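Local coordinates for putative hemin storage protein (Bordetella bronchiseptica, PDB 6AU1) that cleaves deacetylated poly-beta-1,6-N-acetylglucosamine, an exopolysaccharide of bacterial biofilms, through the glycoside hydrolase domain that this chain represents, at residues A[65-69]-A[99-105]; A[317-322]-A[348-353]; A[202-206]-A[246-252]. One frame throughout, in Å; residues are numbered along the deposited sequence.

Contact 1: residues A[65-69]-A[99-105]; sequences NRHLP and FSVPPGN
Two beta-alpha loops of a TIM barrel pack together here, one carrying an Asx turn at N65, the other a type II beta turn from P102 to N105. N65 (chi1 72°, p) folds its amide back so that OD1 accepts from H67 N (2.9 Å) and L68 N (2.8 Å), while ND2 donates to L68 O (3.0 Å). L68 lies closest to V101, CA to CA 5.9 Å. Its CD1 reaches V101 CG1 at 3.6 Å and its CD2 meets the edge of the F99 ring at CD1 (3.9 Å). H67 (chi1 m) accepts at ND1 from N105 ND2 (3.0 Å); a water 2.9 Å from H67 O and 2.8 Å from N105 ND2 joins them again, beside P102 CD, 3.4 Å from H67 O. Positive phi at G104 (94°) completes the turn, closed by N105 N to P102 O (3.1 Å). N105 OD1 bonds A107 N. Helix 135-151 flanks the contact: H67 NE2 bonds E143, V140 packs against H67 and N105, and I144 against F99.

Contact 2: residues A[317-322]-A[348-353]; sequences LRRQMV and ALRDVM
Helices 317-322 and 348-353 run side by side and nearly parallel, their short axes 10.1 Å apart at closest approach and crossing at 17°. R318 faces L349 (CA to CA 6.3 Å) and M321 faces V352 (7.0 Å), so matching positions one turn apart meet. R318 is a knob: its extended side chain (chi1 to chi3 all t) enters the hollow bounded by A348, L349, D351 and V352. Its CB lies 3.8 Å from L349 CD2, its CG 4.0 Å from V352 CG2 and its CD 3.5 Å from A348 O. V352 CG1 sits over one face of the guanidinium, while D351 (chi1 p) meets its edge in a salt bridge, R318 NH2 to D351 OD2 2.9 Å, with a weak hydrogen bond from NE to OD1 (3.3 Å). The pair joins the helix that leads into strand 332-335 of the TIM barrel to the terminal helix following that strand, both lying outside the barrel wall. Deeper in, M321 (chi1 m, chi2 and chi3 t) rests SD in the groove over two touching methyls, L349 CD2 (4.0 Å) and V352 CG2 (3.6 Å), and its CE reaches M353 SD at 3.7 Å. L317 CD2 meets L349 CD1 at 3.7 Å; on the outer side V322 CG2 approaches V352 CG1 at 4.2 Å. Helix 348-353 is kinked where the N atoms of D351 and V352 lack bonds to the turn before. Strand residues L301, Y332 and Y334 line the inner side of M321, and Y334 also touches L349.

Contact 3: residues A[202-206]-A[246-252]; sequences SKGKI and EAWYGQS
Helix 202-206 lies against a short, irregular helical turn at 246-249 and the loop after it, with S202 nearest A247 (CA to CA 5.0 Å) and I206 nearest G250 (4.8 Å). S202 (chi1 t) brings OG to 3.3 Å from A247 CA. One water is held by S202 O (2.9 Å), S202 OG (3.0 Å) and E246 O (3.0 Å); another links S202 OG (2.7 Å) to E246 OE1 (2.8 Å). K203 (chi1 and chi2 m, then t, t) swings NZ to E246 OE1 in a 2.9 Å salt bridge. K205 NZ, which also bonds E169 O, reaches A247 O through a water at 2.8 Å from each. I206 (m, t) fills the hollow between turn and loop, CG1 3.5 Å from G250 C and CD1 3.9 Å from S252 CB; a final water joins I206 O (2.9 Å) to G250 O (2.8 Å). G250, at phi 73°, ends the helical turn, and S252 is the N-cap of helix 253-259. In this TIM barrel the contact thus packs long helix 195-223, which precedes strand 230-235, on the beta-alpha connection that follows that strand; Q251 packs on R233 and L235.

Along the chain the order is contact 1, contact 3, contact 2, each closing before the next opens, and all three surround the parallel strands of one TIM barrel. Contact 1 joins the loops after neighbouring strands 43-47 and 89-94; contact 3 pairs segments that flank strand 230-235 in sequence; contact 2 pairs helices that flank strand 332-335, which lies beside the first strand, 8-12, and so closes the barrel. Centres of contacts 1 and 2 are about 41 Å apart, on opposite sides of the chain's centre; the centre of contact 3 is about 28 Å from that of contact 1 and about 33 Å from that of contact 2. None touches another: they are separate packing sites around a shared hydrolase barrel.

Contact 1: residues A[65-69]-A[99-105]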
loop_
_atom_site.group_PDB
_atom_site.type_symbol
_atom_site.label_atom_id
_atom_site.label_comp_id
_atom_site.label_asym_id
_atom_site.label_seq_id
_atom_site.Cartn_x
_atom_site.Cartn_y
_atom_site.Cartn_z
ATOM N N ASN A 65 -12.827 -0.518 -16.213
ATOM C CA ASN A 65 -12.320 -1.879 -16.144
ATOM C C ASN A 65 -13.470 -2.870 -16.277
ATOM O O ASN A 65 -14.640 -2.481 -16.222
ATOM C CB ASN A 65 -11.579 -2.101 -14.830
ATOM C CG ASN A 65 -12.521 -2.168 -13.662
ATOM O OD1 ASN A 65 -12.890 -3.253 -13.227
ATOM N ND2 ASN A 65 -12.964 -1.010 -13.184
ATOM N N ARG A 66 -13.124 -4.144 -16.435
ATOM C CA ARG A 66 -14.088 -5.209 -16.721
ATOM C C ARG A 66 -14.930 -5.691 -15.543
ATOM O O ARG A 66 -15.952 -6.353 -15.745
ATOM C CB ARG A 66 -13.353 -6.432 -17.262
ATOM C CG ARG A 66 -12.935 -6.364 -18.691
ATOM C CD ARG A 66 -11.966 -7.503 -18.945
ATOM N NE ARG A 66 -10.596 -7.111 -18.639
ATOM C CZ ARG A 66 -9.529 -7.815 -18.993
ATOM N NH1 ARG A 66 -8.317 -7.368 -18.703
ATOM N NH2 ARG A 66 -9.681 -8.973 -19.635
ATOM N N HIS A 67 -14.492 -5.395 -14.328
ATOM C CA HIS A 67 -15.001 -6.122 -13.167
ATOM C C HIS A 67 -15.706 -5.268 -12.114
ATOM O O HIS A 67 -16.727 -5.688 -11.567
ATOM C CB HIS A 67 -13.851 -6.903 -12.521
ATOM C CG HIS A 67 -13.335 -8.011 -13.384
ATOM N ND1 HIS A 67 -14.132 -9.054 -13.804
ATOM C CD2 HIS A 67 -12.118 -8.218 -13.937
ATOM C CE1 HIS A 67 -13.422 -9.864 -14.570
ATOM N NE2 HIS A 67 -12.195 -9.384 -14.659
ATOM N N LEU A 68 -15.177 -4.082 -11.832
ATOM C CA LEU A 68 -15.756 -3.212 -10.800
ATOM C C LEU A 68 -16.346 -1.939 -11.387
ATOM O O LEU A 68 -15.773 -1.362 -12.311
ATOM C CB LEU A 68 -14.698 -2.830 -9.754
ATOM C CG LEU A 68 -14.611 -3.674 -8.479
ATOM C CD1 LEU A 68 -14.397 -5.120 -8.811
ATOM C CD2 LEU A 68 -13.486 -3.166 -7.567
ATOM N N PRO A 69 -17.480 -1.480 -10.838
ATOM C CA PRO A 69 -18.008 -0.180 -11.269
ATOM C C PRO A 69 -17.000 0.930 -11.028
ATOM O O PRO A 69 -16.146 0.852 -10.145
ATOM C CB PRO A 69 -19.249 0.018 -10.392
ATOM C CG PRO A 69 -19.622 -1.339 -9.927
ATOM C CD PRO A 69 -18.353 -2.133 -9.846
ATOM N N PHE A 99 -10.904 -6.586 -3.636
ATOM C CA PHE A 99 -11.820 -6.124 -4.671
ATOM C C PHE A 99 -13.149 -6.800 -4.443
ATOM O O PHE A 99 -13.249 -8.020 -4.570
ATOM C CB PHE A 99 -11.277 -6.445 -6.065
ATOM C CG PHE A 99 -9.953 -5.812 -6.342
ATOM C CD1 PHE A 99 -9.885 -4.504 -6.822
ATOM C CD2 PHE A 99 -8.772 -6.507 -6.096
ATOM C CE1 PHE A 99 -8.647 -3.903 -7.064
ATOM C CE2 PHE A 99 -7.538 -5.918 -6.337
ATOM C CZ PHE A 99 -7.475 -4.609 -6.826
ATOM N N SER A 100 -14.159 -6.014 -4.087
ATOM C CA SER A 100 -15.483 -6.562 -3.801
ATOM C C SER A 100 -16.311 -6.597 -5.082
ATOM O O SER A 100 -17.168 -5.748 -5.318
ATOM C CB SER A 100 -16.174 -5.745 -2.707
ATOM O OG SER A 100 -15.469 -5.890 -1.473
ATOM N N VAL A 101 -16.014 -7.589 -5.912
ATOM C CA VAL A 101 -16.696 -7.801 -7.171
ATOM C C VAL A 101 -18.182 -8.089 -6.945
ATOM O O VAL A 101 -18.580 -8.571 -5.882
ATOM C CB VAL A 101 -16.052 -8.971 -7.955
ATOM C CG1 VAL A 101 -14.611 -8.652 -8.284
ATOM C CG2 VAL A 101 -16.131 -10.277 -7.143
ATOM N N PRO A 102 -19.013 -7.773 -7.940
ATOM C CA PRO A 102 -20.456 -8.012 -7.801
ATOM C C PRO A 102 -20.809 -9.489 -7.887
ATOM O O PRO A 102 -20.033 -10.265 -8.435
ATOM C CB PRO A 102 -21.057 -7.239 -8.977
ATOM C CG PRO A 102 -19.961 -7.119 -9.968
ATOM C CD PRO A 102 -18.668 -7.081 -9.193
ATOM N N PRO A 103 -21.971 -9.882 -7.340
ATOM C CA PRO A 103 -22.416 -11.270 -7.493
ATOM C C PRO A 103 -22.449 -11.663 -8.972
ATOM O O PRO A 103 -22.769 -10.829 -9.817
ATOM C CB PRO A 103 -23.826 -11.259 -6.888
ATOM C CG PRO A 103 -23.830 -10.085 -5.960
ATOM C CD PRO A 103 -22.943 -9.062 -6.596
ATOM N N GLY A 104 -22.092 -12.898 -9.291
ATOM C CA GLY A 104 -22.070 -13.300 -10.686
ATOM C C GLY A 104 -20.698 -13.148 -11.318
ATOM O O GLY A 104 -20.411 -13.768 -12.341
ATOM N N ASN A 105 -19.851 -12.312 -10.725
ATOM C CA ASN A 105 -18.433 -12.312 -11.075
ATOM C C ASN A 105 -17.841 -13.660 -10.669
ATOM O O ASN A 105 -18.149 -14.162 -9.594
ATOM C CB ASN A 105 -17.701 -11.171 -10.374
ATOM C CG ASN A 105 -16.255 -11.038 -10.818
ATOM O OD1 ASN A 105 -15.381 -11.768 -10.355
ATOM N ND2 ASN A 105 -15.999 -10.094 -11.715
HETATM O O HOH W 1 -17.898 -8.159 -12.494
#

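Contact 2: residues A[317-322]-A[348-353]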
loop_
_atom_site.group_PDB
_atom_site.type_symbol
_atom_site.label_atom_id
_atom_site.label_comp_id
_atom_site.label_asym_id
_atom_site.label_seq_id
_atom_site.Cartn_x
_atom_site.Cartn_y
_atom_site.Cartn_z
ATOM N N LEU A 317 5.344 16.764 12.145
ATOM C CA LEU A 317 5.726 16.027 10.949
ATOM C C LEU A 317 7.140 16.400 10.503
ATOM O O LEU A 317 7.954 15.530 10.167
ATOM C CB LEU A 317 4.720 16.304 9.834
ATOM C CG LEU A 317 4.900 15.562 8.509
ATOM C CD1 LEU A 317 4.839 14.069 8.740
ATOM C CD2 LEU A 317 3.817 16.004 7.514
ATOM N N ARG A 318 7.432 17.694 10.505
ATOM C CA ARG A 318 8.761 18.150 10.115
ATOM C C ARG A 318 9.816 17.624 11.083
ATOM O O ARG A 318 10.918 17.246 10.661
ATOM C CB ARG A 318 8.821 19.679 10.046
ATOM C CG ARG A 318 10.115 20.216 9.419
ATOM C CD ARG A 318 10.080 21.732 9.311
ATOM N NE ARG A 318 11.273 22.281 8.656
ATOM C CZ ARG A 318 12.451 22.433 9.256
ATOM N NH1 ARG A 318 12.603 22.072 10.524
ATOM N NH2 ARG A 318 13.480 22.941 8.589
ATOM N N ARG A 319 9.499 17.604 12.376
ATOM C CA ARG A 319 10.469 17.113 13.357
ATOM C C ARG A 319 10.783 15.644 13.098
ATOM O O ARG A 319 11.922 15.209 13.296
ATOM C CB ARG A 319 9.965 17.283 14.790
ATOM C CG ARG A 319 10.046 18.693 15.343
ATOM C CD ARG A 319 9.540 18.720 16.778
ATOM N NE ARG A 319 9.148 20.060 17.207
ATOM C CZ ARG A 319 8.198 20.305 18.105
ATOM N NH1 ARG A 319 7.534 19.300 18.666
ATOM N NH2 ARG A 319 7.906 21.555 18.437
ATOM N N GLN A 320 9.779 14.883 12.657
ATOM C CA GLN A 320 10.015 13.479 12.325
ATOM C C GLN A 320 10.945 13.375 11.115
ATOM O O GLN A 320 11.864 12.550 11.095
ATOM C CB GLN A 320 8.698 12.735 12.061
ATOM C CG GLN A 320 7.893 12.507 13.324
ATOM C CD GLN A 320 6.638 11.700 13.063
ATOM O OE1 GLN A 320 6.067 11.762 11.974
ATOM N NE2 GLN A 320 6.214 10.927 14.053
ATOM N N MET A 321 10.733 14.234 10.124
ATOM C CA MET A 321 11.596 14.229 8.947
ATOM C C MET A 321 13.026 14.630 9.306
ATOM O O MET A 321 13.975 14.014 8.826
ATOM C CB MET A 321 11.032 15.146 7.863
ATOM C CG MET A 321 9.737 14.601 7.259
ATOM S SD MET A 321 9.012 15.763 6.102
ATOM C CE MET A 321 7.540 14.856 5.620
ATOM N N VAL A 322 13.186 15.635 10.165
ATOM C CA VAL A 322 14.526 16.043 10.573
ATOM C C VAL A 322 15.190 14.906 11.351
ATOM O O VAL A 322 16.387 14.643 11.184
ATOM C CB VAL A 322 14.501 17.348 11.418
ATOM C CG1 VAL A 322 15.877 17.637 12.067
ATOM C CG2 VAL A 322 14.059 18.523 10.542
ATOM N N ALA A 348 6.035 25.231 5.282
ATOM C CA ALA A 348 6.851 24.747 6.383
ATOM C C ALA A 348 7.632 23.491 6.010
ATOM O O ALA A 348 8.727 23.271 6.520
ATOM C CB ALA A 348 5.986 24.486 7.596
ATOM N N LEU A 349 7.064 22.669 5.127
ATOM C CA LEU A 349 7.667 21.385 4.762
ATOM C C LEU A 349 8.539 21.431 3.522
ATOM O O LEU A 349 9.255 20.471 3.245
ATOM C CB LEU A 349 6.591 20.327 4.524
ATOM C CG LEU A 349 5.996 19.512 5.658
ATOM C CD1 LEU A 349 5.339 18.261 5.069
ATOM C CD2 LEU A 349 7.032 19.146 6.705
ATOM N N ARG A 350 8.452 22.516 2.758
ATOM C CA ARG A 350 9.178 22.620 1.498
ATOM C C ARG A 350 10.657 22.260 1.634
ATOM O O ARG A 350 11.186 21.492 0.825
ATOM C CB ARG A 350 9.041 24.030 0.916
ATOM C CG ARG A 350 9.507 24.142 -0.523
ATOM C CD ARG A 350 9.275 25.539 -1.085
ATOM N NE ARG A 350 7.899 25.990 -0.889
ATOM C CZ ARG A 350 7.548 27.009 -0.108
ATOM N NH1 ARG A 350 6.270 27.348 0.010
ATOM N NH2 ARG A 350 8.474 27.694 0.552
ATOM N N ASP A 351 11.327 22.781 2.661
ATOM C CA ASP A 351 12.773 22.607 2.718
ATOM C C ASP A 351 13.175 21.156 2.991
ATOM O O ASP A 351 14.230 20.720 2.532
ATOM C CB ASP A 351 13.425 23.554 3.749
ATOM C CG ASP A 351 12.848 23.425 5.155
ATOM O OD1 ASP A 351 11.996 22.550 5.414
ATOM O OD2 ASP A 351 13.279 24.229 6.020
ATOM N N VAL A 352 12.348 20.404 3.710
ATOM C CA VAL A 352 12.704 19.011 3.974
ATOM C C VAL A 352 12.121 18.038 2.942
ATOM O O VAL A 352 12.544 16.887 2.870
ATOM C CB VAL A 352 12.274 18.560 5.387
ATOM C CG1 VAL A 352 13.198 19.170 6.434
ATOM C CG2 VAL A 352 10.814 18.904 5.659
ATOM N N MET A 353 11.171 18.490 2.129
ATOM C CA MET A 353 10.610 17.600 1.120
ATOM C C MET A 353 11.301 17.828 -0.215
ATOM O O MET A 353 11.112 17.059 -1.156
ATOM C CB MET A 353 9.095 17.781 1.001
ATOM C CG MET A 353 8.297 17.094 2.106
ATOM S SD MET A 353 8.395 15.283 2.045
ATOM C CE MET A 353 7.509 14.942 0.516
#

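Contact 3: residues A[202-206]-A[246-252]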
loop_
_atom_site.group_PDB
_atom_site.type_symbol
_atom_site.label_atom_id
_atom_site.label_comp_id
_atom_site.label_asym_id
_atom_site.label_seq_id
_atom_site.Cartn_x
_atom_site.Cartn_y
_atom_site.Cartn_z
ATOM N N SER A 202 4.887 -19.720 7.274
ATOM C CA SER A 202 4.947 -18.260 7.317
ATOM C C SER A 202 5.781 -17.704 6.162
ATOM O O SER A 202 5.323 -16.825 5.431
ATOM C CB SER A 202 5.516 -17.773 8.652
ATOM O OG SER A 202 5.707 -16.365 8.638
ATOM N N LYS A 203 6.991 -18.230 5.988
ATOM C CA LYS A 203 7.878 -17.759 4.921
ATOM C C LYS A 203 7.290 -18.045 3.542
ATOM O O LYS A 203 7.420 -17.234 2.623
ATOM C CB LYS A 203 9.259 -18.398 5.050
ATOM C CG LYS A 203 10.087 -17.805 6.178
ATOM C CD LYS A 203 10.345 -16.321 5.924
ATOM C CE LYS A 203 11.274 -15.720 6.968
ATOM N NZ LYS A 203 11.606 -14.297 6.657
ATOM N N GLY A 204 6.631 -19.194 3.407
ATOM C CA GLY A 204 5.993 -19.566 2.158
ATOM C C GLY A 204 4.895 -18.594 1.753
ATOM O O GLY A 204 4.788 -18.207 0.580
ATOM N N LYS A 205 4.070 -18.193 2.715
ATOM C CA LYS A 205 2.987 -17.255 2.409
ATOM C C LYS A 205 3.551 -15.891 2.032
ATOM O O LYS A 205 3.031 -15.225 1.129
ATOM C CB LYS A 205 2.025 -17.127 3.589
ATOM C CG LYS A 205 1.133 -18.355 3.748
ATOM C CD LYS A 205 0.134 -18.164 4.881
ATOM C CE LYS A 205 0.833 -18.282 6.237
ATOM N NZ LYS A 205 -0.105 -17.846 7.311
ATOM N N ILE A 206 4.600 -15.470 2.732
ATOM C CA ILE A 206 5.252 -14.197 2.417
ATOM C C ILE A 206 5.729 -14.201 0.973
ATOM O O ILE A 206 5.463 -13.252 0.221
ATOM C CB ILE A 206 6.427 -13.911 3.370
ATOM C CG1 ILE A 206 5.883 -13.556 4.764
ATOM C CG2 ILE A 206 7.359 -12.800 2.816
ATOM C CD1 ILE A 206 6.920 -13.708 5.917
ATOM N N GLU A 246 6.088 -11.572 11.625
ATOM C CA GLU A 246 5.941 -11.990 10.226
ATOM C C GLU A 246 4.896 -13.082 10.090
ATOM O O GLU A 246 4.147 -13.121 9.117
ATOM C CB GLU A 246 7.266 -12.499 9.659
ATOM C CG GLU A 246 8.300 -11.404 9.438
ATOM C CD GLU A 246 9.595 -11.952 8.876
ATOM O OE1 GLU A 246 9.609 -13.132 8.462
ATOM O OE2 GLU A 246 10.592 -11.198 8.843
ATOM N N ALA A 247 4.851 -13.973 11.078
ATOM C CA ALA A 247 3.922 -15.097 11.048
ATOM C C ALA A 247 2.446 -14.688 11.021
ATOM O O ALA A 247 1.619 -15.460 10.539
ATOM C CB ALA A 247 4.176 -16.019 12.237
ATOM N N TRP A 248 2.092 -13.508 11.529
ATOM C CA TRP A 248 0.676 -13.133 11.456
ATOM C C TRP A 248 0.437 -11.852 10.664
ATOM O O TRP A 248 -0.655 -11.282 10.709
ATOM C CB TRP A 248 0.042 -13.040 12.860
ATOM C CG TRP A 248 0.702 -12.141 13.853
ATOM C CD1 TRP A 248 0.458 -10.807 14.045
ATOM C CD2 TRP A 248 1.700 -12.510 14.818
ATOM N NE1 TRP A 248 1.249 -10.326 15.064
ATOM C CE2 TRP A 248 2.019 -11.352 15.555
ATOM C CE3 TRP A 248 2.357 -13.707 15.124
ATOM C CZ2 TRP A 248 2.965 -11.355 16.583
ATOM C CZ3 TRP A 248 3.301 -13.706 16.139
ATOM C CH2 TRP A 248 3.597 -12.534 16.853
ATOM N N TYR A 249 1.451 -11.430 9.912
ATOM C CA TYR A 249 1.295 -10.352 8.935
ATOM C C TYR A 249 1.427 -10.820 7.486
ATOM O O TYR A 249 0.807 -10.245 6.596
ATOM C CB TYR A 249 2.325 -9.244 9.187
ATOM C CG TYR A 249 1.912 -8.216 10.216
ATOM C CD1 TYR A 249 2.075 -8.460 11.575
ATOM C CD2 TYR A 249 1.379 -6.984 9.824
ATOM C CE1 TYR A 249 1.713 -7.516 12.522
ATOM C CE2 TYR A 249 1.022 -6.027 10.765
ATOM C CZ TYR A 249 1.194 -6.295 12.108
ATOM O OH TYR A 249 0.834 -5.362 13.057
ATOM N N GLY A 250 2.266 -11.818 7.230
ATOM C CA GLY A 250 2.490 -12.229 5.851
ATOM C C GLY A 250 3.328 -11.206 5.096
ATOM O O GLY A 250 3.259 -11.109 3.866
ATOM N N GLN A 251 4.122 -10.445 5.846
ATOM C CA GLN A 251 5.041 -9.450 5.287
ATOM C C GLN A 251 6.384 -9.565 5.992
ATOM O O GLN A 251 6.440 -10.029 7.122
ATOM C CB GLN A 251 4.498 -8.033 5.457
ATOM C CG GLN A 251 3.094 -7.800 4.912
ATOM C CD GLN A 251 2.676 -6.354 5.050
ATOM O OE1 GLN A 251 3.238 -5.612 5.846
ATOM N NE2 GLN A 251 1.683 -5.943 4.269
ATOM N N SER A 252 7.454 -9.111 5.340
ATOM C CA SER A 252 8.818 -9.294 5.847
ATOM C C SER A 252 9.732 -8.229 5.262
ATOM O O SER A 252 9.693 -7.997 4.067
ATOM C CB SER A 252 9.349 -10.684 5.479
ATOM O OG SER A 252 10.752 -10.735 5.552
HETATM O O HOH W 2 3.578 -15.110 6.958
HETATM O O HOH W 3 8.335 -15.641 8.771
HETATM O O HOH W 4 1.741 -18.012 9.462
HETATM O O HOH W 5 4.373 -10.833 1.346
#